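Local coordinates for protein Rho guanine nucleotide exchange factor TIAM2 (Mus musculus, PDB 3A8P) that activates the small GTPase Rac1 as a guanine nucleotide exchange factor, linking extracellular laminin signals to the cytoskeleton and neurite growth, at residues K40-V44 against Y54-G58; L22-Q26 against S97-V101; C49-E55 against P68-A74. One frame throughout, in Å; residues are numbered along the deposited sequence.

Interaction 1: K40-V44 against Y54-G58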
ATOM      1  N   LYS A  40      11.277   4.129 -18.095  1.00 39.48           N
ATOM      2  CA  LYS A  40      10.970   5.133 -19.107  1.00 39.04           C
ATOM      3  C   LYS A  40      10.773   6.441 -18.355  1.00 36.24           C
ATOM      4  O   LYS A  40      10.232   6.447 -17.251  1.00 34.92           O
ATOM      5  CB  LYS A  40       9.689   4.773 -19.866  1.00 41.96           C
ATOM      6  CG  LYS A  40       9.773   3.466 -20.633  1.00 46.64           C
ATOM      7  CD  LYS A  40       8.436   3.116 -21.267  1.00 50.92           C
ATOM      8  CE  LYS A  40       8.485   1.759 -21.959  1.00 53.15           C
ATOM      9  NZ  LYS A  40       7.149   1.388 -22.501  1.00 55.62           N
ATOM     10  N   GLN A  41      11.206   7.545 -18.948  1.00 33.89           N
ATOM     11  CA  GLN A  41      11.077   8.852 -18.309  1.00 31.82           C
ATOM     12  C   GLN A  41       9.825   9.573 -18.787  1.00 30.59           C
ATOM     13  O   GLN A  41       9.468   9.491 -19.952  1.00 31.06           O
ATOM     14  CB  GLN A  41      12.312   9.702 -18.613  1.00 31.35           C
ATOM     15  CG  GLN A  41      12.333  11.051 -17.923  1.00 32.23           C
ATOM     16  CD  GLN A  41      13.531  11.875 -18.342  1.00 32.07           C
ATOM     17  OE1 GLN A  41      13.825  11.986 -19.530  1.00 32.98           O
ATOM     18  NE2 GLN A  41      14.224  12.464 -17.374  1.00 29.37           N
ATOM     19  N   TYR A  42       9.161  10.281 -17.881  1.00 28.76           N
ATOM     20  CA  TYR A  42       7.953  11.012 -18.228  1.00 27.37           C
ATOM     21  C   TYR A  42       7.881  12.295 -17.425  1.00 26.82           C
ATOM     22  O   TYR A  42       8.413  12.372 -16.323  1.00 26.34           O
ATOM     23  CB  TYR A  42       6.694  10.215 -17.859  1.00 29.84           C
ATOM     24  CG  TYR A  42       6.449   8.926 -18.605  1.00 34.67           C
ATOM     25  CD1 TYR A  42       5.906   8.935 -19.888  1.00 36.13           C
ATOM     26  CD2 TYR A  42       6.721   7.694 -18.012  1.00 34.30           C
ATOM     27  CE1 TYR A  42       5.634   7.754 -20.559  1.00 37.93           C
ATOM     28  CE2 TYR A  42       6.455   6.503 -18.676  1.00 37.10           C
ATOM     29  CZ  TYR A  42       5.908   6.541 -19.948  1.00 39.28           C
ATOM     30  OH  TYR A  42       5.604   5.371 -20.602  1.00 42.19           O
ATOM     31  N   TRP A  43       7.215  13.299 -17.979  1.00 25.54           N
ATOM     32  CA  TRP A  43       6.984  14.523 -17.244  1.00 25.96           C
ATOM     33  C   TRP A  43       5.671  14.136 -16.562  1.00 27.72           C
ATOM     34  O   TRP A  43       4.677  13.849 -17.236  1.00 25.43           O
ATOM     35  CB  TRP A  43       6.763  15.709 -18.182  1.00 26.26           C
ATOM     36  CG  TRP A  43       6.327  16.930 -17.440  1.00 27.70           C
ATOM     37  CD1 TRP A  43       5.060  17.431 -17.358  1.00 28.69           C
ATOM     38  CD2 TRP A  43       7.145  17.766 -16.616  1.00 27.71           C
ATOM     39  NE1 TRP A  43       5.035  18.525 -16.529  1.00 28.52           N
ATOM     40  CE2 TRP A  43       6.301  18.755 -16.059  1.00 28.95           C
ATOM     41  CE3 TRP A  43       8.508  17.777 -16.291  1.00 29.18           C
ATOM     42  CZ2 TRP A  43       6.778  19.752 -15.189  1.00 28.63           C
ATOM     43  CZ3 TRP A  43       8.986  18.773 -15.425  1.00 31.21           C
ATOM     44  CH2 TRP A  43       8.116  19.744 -14.885  1.00 28.46           C
ATOM     45  N   VAL A  44       5.667  14.109 -15.234  1.00 26.15           N
ATOM     46  CA  VAL A  44       4.483  13.690 -14.495  1.00 25.78           C
ATOM     47  C   VAL A  44       3.802  14.801 -13.703  1.00 26.01           C
ATOM     48  O   VAL A  44       4.463  15.671 -13.155  1.00 25.35           O
ATOM     49  CB  VAL A  44       4.860  12.526 -13.532  1.00 24.97           C
ATOM     50  CG1 VAL A  44       3.667  12.132 -12.662  1.00 26.44           C
ATOM     51  CG2 VAL A  44       5.339  11.334 -14.338  1.00 24.25           C
ATOM     52  N   TYR A  54       3.135  12.472 -19.201  1.00 33.47           N
ATOM     53  CA  TYR A  54       3.301  13.127 -20.494  1.00 34.60           C
ATOM     54  C   TYR A  54       4.688  12.772 -21.006  1.00 35.87           C
ATOM     55  O   TYR A  54       5.648  12.753 -20.232  1.00 33.60           O
ATOM     56  CB  TYR A  54       3.204  14.645 -20.342  1.00 33.77           C
ATOM     57  CG  TYR A  54       1.865  15.135 -19.866  1.00 35.39           C
ATOM     58  CD1 TYR A  54       0.868  15.508 -20.778  1.00 37.88           C
ATOM     59  CD2 TYR A  54       1.585  15.233 -18.507  1.00 35.28           C
ATOM     60  CE1 TYR A  54      -0.370  15.973 -20.337  1.00 36.22           C
ATOM     61  CE2 TYR A  54       0.358  15.691 -18.058  1.00 35.95           C
ATOM     62  CZ  TYR A  54      -0.614  16.062 -18.975  1.00 37.03           C
ATOM     63  OH  TYR A  54      -1.816  16.542 -18.520  1.00 38.71           O
ATOM     64  N   GLU A  55       4.808  12.495 -22.298  1.00 36.44           N
ATOM     65  CA  GLU A  55       6.113  12.158 -22.842  1.00 40.93           C
ATOM     66  C   GLU A  55       7.018  13.368 -23.059  1.00 41.54           C
ATOM     67  O   GLU A  55       8.205  13.214 -23.340  1.00 44.34           O
ATOM     68  CB  GLU A  55       5.954  11.352 -24.134  1.00 45.77           C
ATOM     69  CG  GLU A  55       5.989   9.845 -23.875  1.00 50.44           C
ATOM     70  CD  GLU A  55       5.430   9.020 -25.014  1.00 53.88           C
ATOM     71  OE1 GLU A  55       5.509   7.775 -24.929  1.00 54.60           O
ATOM     72  OE2 GLU A  55       4.905   9.614 -25.984  1.00 57.44           O
ATOM     73  N   THR A  56       6.471  14.571 -22.913  1.00 40.71           N
ATOM     74  CA  THR A  56       7.274  15.775 -23.083  1.00 43.72           C
ATOM     75  C   THR A  56       6.920  16.825 -22.039  1.00 43.81           C
ATOM     76  O   THR A  56       5.795  16.867 -21.542  1.00 42.65           O
ATOM     77  CB  THR A  56       7.090  16.398 -24.490  1.00 44.80           C
ATOM     78  OG1 THR A  56       5.758  16.909 -24.618  1.00 47.77           O
ATOM     79  CG2 THR A  56       7.328  15.350 -25.573  1.00 46.17           C
ATOM     80  N   TYR A  57       7.890  17.667 -21.701  1.00 45.58           N
ATOM     81  CA  TYR A  57       7.670  18.720 -20.722  1.00 47.76           C
ATOM     82  C   TYR A  57       6.676  19.734 -21.271  1.00 49.72           C
ATOM     83  O   TYR A  57       6.654  20.003 -22.471  1.00 49.62           O
ATOM     84  CB  TYR A  57       8.984  19.429 -20.394  1.00 47.20           C
ATOM     85  CG  TYR A  57       8.776  20.746 -19.688  1.00 46.82           C
ATOM     86  CD1 TYR A  57       8.280  20.791 -18.386  1.00 47.09           C
ATOM     87  CD2 TYR A  57       9.024  21.950 -20.343  1.00 47.61           C
ATOM     88  CE1 TYR A  57       8.031  22.006 -17.752  1.00 47.25           C
ATOM     89  CE2 TYR A  57       8.779  23.171 -19.719  1.00 48.35           C
ATOM     90  CZ  TYR A  57       8.282  23.192 -18.425  1.00 47.90           C
ATOM     91  OH  TYR A  57       8.038  24.396 -17.807  1.00 49.34           O
ATOM     92  N   GLY A  58       5.864  20.304 -20.389  1.00 51.91           N
ATOM     93  CA  GLY A  58       4.887  21.282 -20.828  1.00 56.03           C
ATOM     94  C   GLY A  58       4.546  22.318 -19.774  1.00 57.47           C
ATOM     95  O   GLY A  58       4.238  21.972 -18.631  1.00 58.10           O
TER
HETATM   96  O   HOH W   1       2.853  20.454 -16.264  1.00 43.00           O
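Trp43 and Tyr57 each turn CG away from their own backbone N (chi1 172° and 164°), and these two torsions lay the side chains alongside each other, pointing the same way. The CD1-CE1 edge of Tyr57 comes down on one face of the indole: its ring and the six-membered ring of Trp43 form a T-shaped pair, centroids 4.7 Å apart and planes at 84°, with Tyr57 CE1 3.6 Å from Trp43 CZ2. A wide indole suits this place because it offers a broad face to the chain that leaves the neighbouring strand, while its N-H remains usable at the rim. There Trp43 NE1 donates to a water at 2.9 Å in the plane of the ring, and the same water donates to Gly58 O, tying the loop backbone to the indole. The aromatic pair is carried by the hairpin that joins strands 40-47 and 50-54 in the PH domain: Trp43 and Tyr54 are an antiparallel hydrogen-bonded pair, with Trp43 N to Tyr54 O at 2.8 Å and Tyr54 N to Trp43 O at 2.9 Å. Tyr54 sends its side chain to the same face of the sheet as Trp43, and its CD2 edge lies 3.6 Å from Trp43 O. On the other face Tyr42 runs beside Glu55, whose methylene CG lies 3.9 Å from Tyr42 CE1; the ring and carboxylate planes are nearly parallel, and it is the aliphatic CG of Glu55 that makes the contact. Beyond the two segments, Trp16 of strand 11-26 meets Trp43 edge-to-face and also touches Tyr57, while Phe53 meets Tyr42 edge-to-face.

Interaction 2: L22-Q26 against S97-V101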
ATOM      1  N   LEU A  22       6.090  -2.716 -11.679  1.00 30.73           N
ATOM      2  CA  LEU A  22       6.751  -3.845 -11.031  1.00 32.51           C
ATOM      3  C   LEU A  22       5.878  -5.073 -10.780  1.00 32.38           C
ATOM      4  O   LEU A  22       6.281  -6.200 -11.073  1.00 33.48           O
ATOM      5  CB  LEU A  22       7.358  -3.383  -9.700  1.00 32.93           C
ATOM      6  CG  LEU A  22       8.158  -4.407  -8.897  1.00 33.81           C
ATOM      7  CD1 LEU A  22       9.339  -4.887  -9.724  1.00 34.93           C
ATOM      8  CD2 LEU A  22       8.637  -3.782  -7.596  1.00 34.23           C
ATOM      9  N   VAL A  23       4.698  -4.858 -10.220  1.00 32.21           N
ATOM     10  CA  VAL A  23       3.796  -5.954  -9.913  1.00 32.00           C
ATOM     11  C   VAL A  23       2.384  -5.638 -10.384  1.00 34.15           C
ATOM     12  O   VAL A  23       1.957  -4.481 -10.362  1.00 30.64           O
ATOM     13  CB  VAL A  23       3.743  -6.223  -8.384  1.00 31.99           C
ATOM     14  CG1 VAL A  23       2.741  -7.328  -8.081  1.00 31.23           C
ATOM     15  CG2 VAL A  23       5.129  -6.609  -7.867  1.00 32.09           C
ATOM     16  N   THR A  24       1.663  -6.671 -10.812  1.00 36.24           N
ATOM     17  CA  THR A  24       0.290  -6.499 -11.261  1.00 40.03           C
ATOM     18  C   THR A  24      -0.563  -7.690 -10.832  1.00 42.50           C
ATOM     19  O   THR A  24      -0.056  -8.787 -10.615  1.00 42.25           O
ATOM     20  CB  THR A  24       0.202  -6.346 -12.794  1.00 40.65           C
ATOM     21  OG1 THR A  24      -1.152  -6.048 -13.154  1.00 42.05           O
ATOM     22  CG2 THR A  24       0.631  -7.632 -13.495  1.00 40.79           C
ATOM     23  N   LEU A  25      -1.864  -7.458 -10.712  1.00 47.36           N
ATOM     24  CA  LEU A  25      -2.805  -8.491 -10.300  1.00 53.03           C
ATOM     25  C   LEU A  25      -3.424  -9.157 -11.527  1.00 56.32           C
ATOM     26  O   LEU A  25      -4.229  -8.550 -12.233  1.00 57.43           O
ATOM     27  CB  LEU A  25      -3.899  -7.863  -9.437  1.00 53.80           C
ATOM     28  CG  LEU A  25      -4.943  -8.766  -8.784  1.00 54.99           C
ATOM     29  CD1 LEU A  25      -4.264  -9.722  -7.815  1.00 55.68           C
ATOM     30  CD2 LEU A  25      -5.961  -7.909  -8.055  1.00 53.61           C
ATOM     31  N   GLN A  26      -3.041 -10.403 -11.780  1.00 59.79           N
ATOM     32  CA  GLN A  26      -3.562 -11.142 -12.928  1.00 64.33           C
ATOM     33  C   GLN A  26      -4.836 -11.917 -12.603  1.00 65.75           C
ATOM     34  O   GLN A  26      -5.189 -12.086 -11.432  1.00 65.43           O
ATOM     35  CB  GLN A  26      -2.498 -12.106 -13.453  1.00 64.56           C
ATOM     36  CG  GLN A  26      -1.266 -11.412 -14.003  1.00 67.64           C
ATOM     37  CD  GLN A  26      -1.585 -10.460 -15.145  1.00 68.03           C
ATOM     38  OE1 GLN A  26      -2.330  -9.495 -14.975  1.00 69.83           O
ATOM     39  NE2 GLN A  26      -1.019 -10.728 -16.317  1.00 68.44           N
ATOM     40  N   SER A  97      -4.533   0.674  -4.677  1.00 31.49           N
ATOM     41  CA  SER A  97      -5.550  -0.124  -4.014  1.00 34.18           C
ATOM     42  C   SER A  97      -6.089  -1.265  -4.876  1.00 34.24           C
ATOM     43  O   SER A  97      -7.104  -1.866  -4.533  1.00 34.53           O
ATOM     44  CB  SER A  97      -6.720   0.776  -3.609  1.00 34.68           C
ATOM     45  OG  SER A  97      -7.276   1.408  -4.748  1.00 36.02           O
ATOM     46  N   CYS A  98      -5.407  -1.573  -5.976  1.00 35.56           N
ATOM     47  CA  CYS A  98      -5.864  -2.626  -6.878  1.00 37.16           C
ATOM     48  C   CYS A  98      -4.920  -3.815  -7.007  1.00 35.82           C
ATOM     49  O   CYS A  98      -5.201  -4.749  -7.752  1.00 35.90           O
ATOM     50  CB  CYS A  98      -6.120  -2.037  -8.270  1.00 39.59           C
ATOM     51  SG  CYS A  98      -7.292  -0.659  -8.280  1.00 47.72           S
ATOM     52  N   GLY A  99      -3.802  -3.787  -6.290  1.00 33.87           N
ATOM     53  CA  GLY A  99      -2.868  -4.893  -6.380  1.00 31.07           C
ATOM     54  C   GLY A  99      -1.696  -4.572  -7.284  1.00 30.45           C
ATOM     55  O   GLY A  99      -0.871  -5.433  -7.587  1.00 30.36           O
ATOM     56  N   ASP A 100      -1.614  -3.324  -7.725  1.00 29.97           N
ATOM     57  CA  ASP A 100      -0.513  -2.914  -8.592  1.00 28.35           C
ATOM     58  C   ASP A 100       0.590  -2.210  -7.803  1.00 26.68           C
ATOM     59  O   ASP A 100       0.320  -1.477  -6.847  1.00 26.02           O
ATOM     60  CB  ASP A 100      -1.025  -1.989  -9.700  1.00 29.71           C
ATOM     61  CG  ASP A 100      -2.098  -2.638 -10.551  1.00 32.90           C
ATOM     62  OD1 ASP A 100      -1.800  -3.659 -11.212  1.00 32.72           O
ATOM     63  OD2 ASP A 100      -3.245  -2.127 -10.548  1.00 34.45           O
ATOM     64  N   VAL A 101       1.833  -2.451  -8.210  1.00 25.93           N
ATOM     65  CA  VAL A 101       2.993  -1.837  -7.577  1.00 26.42           C
ATOM     66  C   VAL A 101       3.832  -1.181  -8.676  1.00 28.00           C
ATOM     67  O   VAL A 101       4.033  -1.763  -9.746  1.00 25.81           O
ATOM     68  CB  VAL A 101       3.842  -2.883  -6.818  1.00 26.37           C
ATOM     69  CG1 VAL A 101       5.010  -2.206  -6.118  1.00 22.25           C
ATOM     70  CG2 VAL A 101       2.964  -3.612  -5.791  1.00 24.37           C
TER
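Leu22 and Val23 both donate their backbone N-H to Val101 O, at 3.0 Å from Leu22 N and 3.2 Å from Val23 N, a classic beta bulge in which the one carbonyl is gripped twice from the same face of its plane; Val101 N answers with a bond to Val23 O. Val23 and Val101 form an antiparallel hydrogen-bonded pair and lie side by side, CB to CB 3.7 Å apart, compact branched residues that fill a buried place without a long chain. On the other face, Thr24 turns OG1 anti to its backbone N (chi1 -174°), and this hydroxyl donates to Asp100 OD1 at 3.1 Å, meeting the oxygen nearly end-on. An alanine in place of Asp100 would leave the Thr24 hydroxyl without this acceptor and would probably let the threonine side chain turn more easily. Further along, Leu25 CD2 rests 3.3 Å from Cys98 O. Gly99 suits the turn because its phi is positive (101°) and a side chain there would crowd both Leu25 CB and the preceding carbonyl. Asn96 steadies the same turn by accepting, through OD1, the N-H groups of Cys98 and Asp100. Strand 30-33 flanks strand 11-26, with Leu31 and Leu33 against Val23, while helix 236-245 packs Ser237 and Ala241 on Val101 and Ser245 on Leu25.

Interaction 3: C49-E55 against P68-A74; sequences CTLLFYE and PRCALFA
Phe53 and Cys70 meet on the inner face of a strand pair: Cys70 SG lies 3.5 Å from Phe53 CB and 4.4 Å from the ring centroid, an oblique sulfur-aromatic contact. With chi1 at 60°, the sulfur sits between its own backbone N and carbonyl carbon, which brings it close to CB and CG of Phe53, obliquely to the ring. Leu72 CB touches the far part of the ring, 3.9 Å from Phe53 CE2. On the opposite face, small Ala71 accepts Leu52 CD2 beside it, and Thr50 OG1 approaches Phe73 CD1. Pro68 lies alongside Tyr54, its CG 3.4 Å from Tyr54 CE1. At the loop end of the pair, where the chain leaves strand 50-54 and returns into strand 70-73, the carboxylate of Glu55 lies against the aliphatic CG of Arg69, Glu55 CD to Arg69 CG 3.3 Å, while the ion pair from Glu55 OE1 to Arg69 NE is long at 3.9 Å and therefore probably weak.

The backbone sets this register. Leu51 and Leu72 exchange two bonds, Phe53 N donates to Cys70 O, and Arg69 N and Ala74 N close the two ends on Phe53 O and Cys49 O. Outward from the pair, Phe19 meets Phe53 edge-to-face, Phe104 packs on Phe53 and Leu72, and Trp115 of helix 109-130 touches Leu51. Large apolar residues thus fill the inside of the curved antiparallel sheet that, with its C-terminal helix, defines the PH fold.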
ATOM      1  N   CYS A  49      -6.044  12.920  -7.189  1.00 34.71           N
ATOM      2  CA  CYS A  49      -5.277  11.725  -6.844  1.00 33.91           C
ATOM      3  C   CYS A  49      -4.877  10.986  -8.102  1.00 32.83           C
ATOM      4  O   CYS A  49      -4.645   9.777  -8.075  1.00 34.21           O
ATOM      5  CB  CYS A  49      -6.081  10.784  -5.954  1.00 36.56           C
ATOM      6  SG  CYS A  49      -5.853  11.091  -4.209  1.00 40.28           S
ATOM      7  N   THR A  50      -4.804  11.717  -9.207  1.00 29.88           N
ATOM      8  CA  THR A  50      -4.447  11.124 -10.483  1.00 29.57           C
ATOM      9  C   THR A  50      -3.065  11.579 -10.949  1.00 29.45           C
ATOM     10  O   THR A  50      -2.756  12.773 -10.953  1.00 29.75           O
ATOM     11  CB  THR A  50      -5.483  11.505 -11.580  1.00 31.48           C
ATOM     12  OG1 THR A  50      -6.790  11.076 -11.177  1.00 29.70           O
ATOM     13  CG2 THR A  50      -5.118  10.857 -12.913  1.00 28.85           C
ATOM     14  N   LEU A  51      -2.233  10.618 -11.328  1.00 27.42           N
ATOM     15  CA  LEU A  51      -0.904  10.922 -11.832  1.00 27.16           C
ATOM     16  C   LEU A  51      -1.002  10.819 -13.346  1.00 27.22           C
ATOM     17  O   LEU A  51      -1.307   9.753 -13.877  1.00 28.24           O
ATOM     18  CB  LEU A  51       0.132   9.913 -11.307  1.00 25.23           C
ATOM     19  CG  LEU A  51       0.530  10.026  -9.832  1.00 27.55           C
ATOM     20  CD1 LEU A  51       1.282   8.766  -9.377  1.00 24.18           C
ATOM     21  CD2 LEU A  51       1.395  11.279  -9.647  1.00 26.89           C
ATOM     22  N   LEU A  52      -0.767  11.934 -14.031  1.00 28.64           N
ATOM     23  CA  LEU A  52      -0.815  11.977 -15.491  1.00 28.28           C
ATOM     24  C   LEU A  52       0.602  11.954 -16.039  1.00 28.94           C
ATOM     25  O   LEU A  52       1.458  12.720 -15.601  1.00 26.22           O
ATOM     26  CB  LEU A  52      -1.525  13.246 -15.955  1.00 29.69           C
ATOM     27  CG  LEU A  52      -2.943  13.406 -15.410  1.00 32.17           C
ATOM     28  CD1 LEU A  52      -3.487  14.773 -15.785  1.00 35.20           C
ATOM     29  CD2 LEU A  52      -3.829  12.289 -15.965  1.00 31.47           C
ATOM     30  N   PHE A  53       0.843  11.071 -16.999  1.00 30.59           N
ATOM     31  CA  PHE A  53       2.162  10.930 -17.596  1.00 31.70           C
ATOM     32  C   PHE A  53       2.212  11.540 -18.992  1.00 33.66           C
ATOM     33  O   PHE A  53       1.428  11.173 -19.859  1.00 33.83           O
ATOM     34  CB  PHE A  53       2.542   9.450 -17.678  1.00 31.68           C
ATOM     35  CG  PHE A  53       2.712   8.786 -16.341  1.00 33.22           C
ATOM     36  CD1 PHE A  53       3.930   8.213 -15.986  1.00 34.62           C
ATOM     37  CD2 PHE A  53       1.658   8.728 -15.435  1.00 34.89           C
ATOM     38  CE1 PHE A  53       4.099   7.590 -14.749  1.00 33.53           C
ATOM     39  CE2 PHE A  53       1.817   8.105 -14.189  1.00 35.91           C
ATOM     40  CZ  PHE A  53       3.041   7.536 -13.850  1.00 33.16           C
ATOM     41  N   TYR A  54       3.135  12.472 -19.201  1.00 33.47           N
ATOM     42  CA  TYR A  54       3.301  13.127 -20.494  1.00 34.60           C
ATOM     43  C   TYR A  54       4.688  12.772 -21.006  1.00 35.87           C
ATOM     44  O   TYR A  54       5.648  12.753 -20.232  1.00 33.60           O
ATOM     45  CB  TYR A  54       3.204  14.645 -20.342  1.00 33.77           C
ATOM     46  CG  TYR A  54       1.865  15.135 -19.866  1.00 35.39           C
ATOM     47  CD1 TYR A  54       0.868  15.508 -20.778  1.00 37.88           C
ATOM     48  CD2 TYR A  54       1.585  15.233 -18.507  1.00 35.28           C
ATOM     49  CE1 TYR A  54      -0.370  15.973 -20.337  1.00 36.22           C
ATOM     50  CE2 TYR A  54       0.358  15.691 -18.058  1.00 35.95           C
ATOM     51  CZ  TYR A  54      -0.614  16.062 -18.975  1.00 37.03           C
ATOM     52  OH  TYR A  54      -1.816  16.542 -18.520  1.00 38.71           O
ATOM     53  N   GLU A  55       4.808  12.495 -22.298  1.00 36.44           N
ATOM     54  CA  GLU A  55       6.113  12.158 -22.842  1.00 40.93           C
ATOM     55  C   GLU A  55       7.018  13.368 -23.059  1.00 41.54           C
ATOM     56  O   GLU A  55       8.205  13.214 -23.340  1.00 44.34           O
ATOM     57  CB  GLU A  55       5.954  11.352 -24.134  1.00 45.77           C
ATOM     58  CG  GLU A  55       5.989   9.845 -23.875  1.00 50.44           C
ATOM     59  CD  GLU A  55       5.430   9.020 -25.014  1.00 53.88           C
ATOM     60  OE1 GLU A  55       5.509   7.775 -24.929  1.00 54.60           O
ATOM     61  OE2 GLU A  55       4.905   9.614 -25.984  1.00 57.44           O
ATOM     62  N   PRO A  68      -1.860  13.270 -22.143  1.00 45.51           N
ATOM     63  CA  PRO A  68      -1.103  12.253 -21.410  1.00 42.33           C
ATOM     64  C   PRO A  68      -1.044  10.940 -22.182  1.00 41.21           C
ATOM     65  O   PRO A  68      -1.952  10.634 -22.953  1.00 39.68           O
ATOM     66  CB  PRO A  68      -1.897  12.097 -20.113  1.00 41.86           C
ATOM     67  CG  PRO A  68      -2.594  13.417 -19.960  1.00 43.95           C
ATOM     68  CD  PRO A  68      -3.024  13.727 -21.363  1.00 44.28           C
ATOM     69  N   ARG A  69       0.028  10.178 -21.991  1.00 39.57           N
ATOM     70  CA  ARG A  69       0.145   8.878 -22.639  1.00 41.06           C
ATOM     71  C   ARG A  69      -0.588   7.880 -21.760  1.00 40.54           C
ATOM     72  O   ARG A  69      -1.040   6.837 -22.234  1.00 41.49           O
ATOM     73  CB  ARG A  69       1.608   8.437 -22.771  1.00 41.17           C
ATOM     74  CG  ARG A  69       2.321   8.959 -24.003  1.00 45.18           C
ATOM     75  CD  ARG A  69       1.665   8.466 -25.293  1.00 48.47           C
ATOM     76  NE  ARG A  69       1.737   7.012 -25.442  1.00 51.93           N
ATOM     77  CZ  ARG A  69       0.695   6.188 -25.351  1.00 53.35           C
ATOM     78  NH1 ARG A  69      -0.523   6.663 -25.106  1.00 52.50           N
ATOM     79  NH2 ARG A  69       0.870   4.882 -25.511  1.00 51.75           N
ATOM     80  N   CYS A  70      -0.699   8.203 -20.475  1.00 37.96           N
ATOM     81  CA  CYS A  70      -1.373   7.323 -19.524  1.00 39.01           C
ATOM     82  C   CYS A  70      -1.595   8.009 -18.184  1.00 36.77           C
ATOM     83  O   CYS A  70      -1.015   9.061 -17.902  1.00 36.15           O
ATOM     84  CB  CYS A  70      -0.553   6.051 -19.310  1.00 40.52           C
ATOM     85  SG  CYS A  70       1.099   6.379 -18.674  1.00 48.43           S
ATOM     86  N   ALA A  71      -2.434   7.395 -17.358  1.00 34.33           N
ATOM     87  CA  ALA A  71      -2.754   7.940 -16.051  1.00 33.60           C
ATOM     88  C   ALA A  71      -2.733   6.862 -14.979  1.00 33.10           C
ATOM     89  O   ALA A  71      -3.010   5.696 -15.246  1.00 34.12           O
ATOM     90  CB  ALA A  71      -4.128   8.599 -16.093  1.00 32.63           C
ATOM     91  N   LEU A  72      -2.408   7.264 -13.761  1.00 32.31           N
ATOM     92  CA  LEU A  72      -2.370   6.336 -12.644  1.00 31.95           C
ATOM     93  C   LEU A  72      -3.277   6.912 -11.553  1.00 31.76           C
ATOM     94  O   LEU A  72      -3.008   7.988 -11.014  1.00 32.32           O
ATOM     95  CB  LEU A  72      -0.927   6.192 -12.152  1.00 35.03           C
ATOM     96  CG  LEU A  72      -0.529   4.937 -11.374  1.00 37.75           C
ATOM     97  CD1 LEU A  72       0.993   4.786 -11.417  1.00 36.45           C
ATOM     98  CD2 LEU A  72      -1.043   5.021  -9.934  1.00 37.53           C
ATOM     99  N   PHE A  73      -4.370   6.210 -11.260  1.00 30.19           N
ATOM    100  CA  PHE A  73      -5.324   6.646 -10.240  1.00 31.65           C
ATOM    101  C   PHE A  73      -4.829   6.110  -8.910  1.00 31.22           C
ATOM    102  O   PHE A  73      -4.963   4.927  -8.607  1.00 34.66           O
ATOM    103  CB  PHE A  73      -6.720   6.120 -10.598  1.00 31.97           C
ATOM    104  CG  PHE A  73      -7.203   6.609 -11.939  1.00 34.07           C
ATOM    105  CD1 PHE A  73      -7.679   7.910 -12.088  1.00 33.05           C
ATOM    106  CD2 PHE A  73      -7.066   5.818 -13.075  1.00 32.94           C
ATOM    107  CE1 PHE A  73      -8.003   8.416 -13.342  1.00 29.59           C
ATOM    108  CE2 PHE A  73      -7.388   6.319 -14.335  1.00 31.90           C
ATOM    109  CZ  PHE A  73      -7.855   7.621 -14.464  1.00 31.75           C
ATOM    110  N   ALA A  74      -4.252   7.006  -8.119  1.00 31.05           N
ATOM    111  CA  ALA A  74      -3.647   6.651  -6.845  1.00 28.72           C
ATOM    112  C   ALA A  74      -4.502   6.686  -5.584  1.00 28.42           C
ATOM    113  O   ALA A  74      -3.952   6.660  -4.482  1.00 25.80           O
ATOM    114  CB  ALA A  74      -2.409   7.509  -6.637  1.00 29.31           C
TER

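Overall arrangement
All three contacts belong to one antiparallel sheet of the PH domain, the first part of the PHCCEx module. Along the chain, interactions 1 and 3 are nested within the long loop closed by interaction 2, and both use the segment around Tyr54 and Glu55. Their centres are about 10 Å apart, and they touch where Tyr42 and Val44 pack on Leu51 and Phe53, so strands 40-47, 50-54 and 70-73 lie consecutively side by side. Interaction 2 joins strand 11-26 to strand 101-105; its centre lies about 23 Å from that of interaction 1 and about 16 Å from that of interaction 3. It thus connects strands remote in sequence, near helix 236-245 of the CC-Ex region, which together with this PH domain is required for membrane localization.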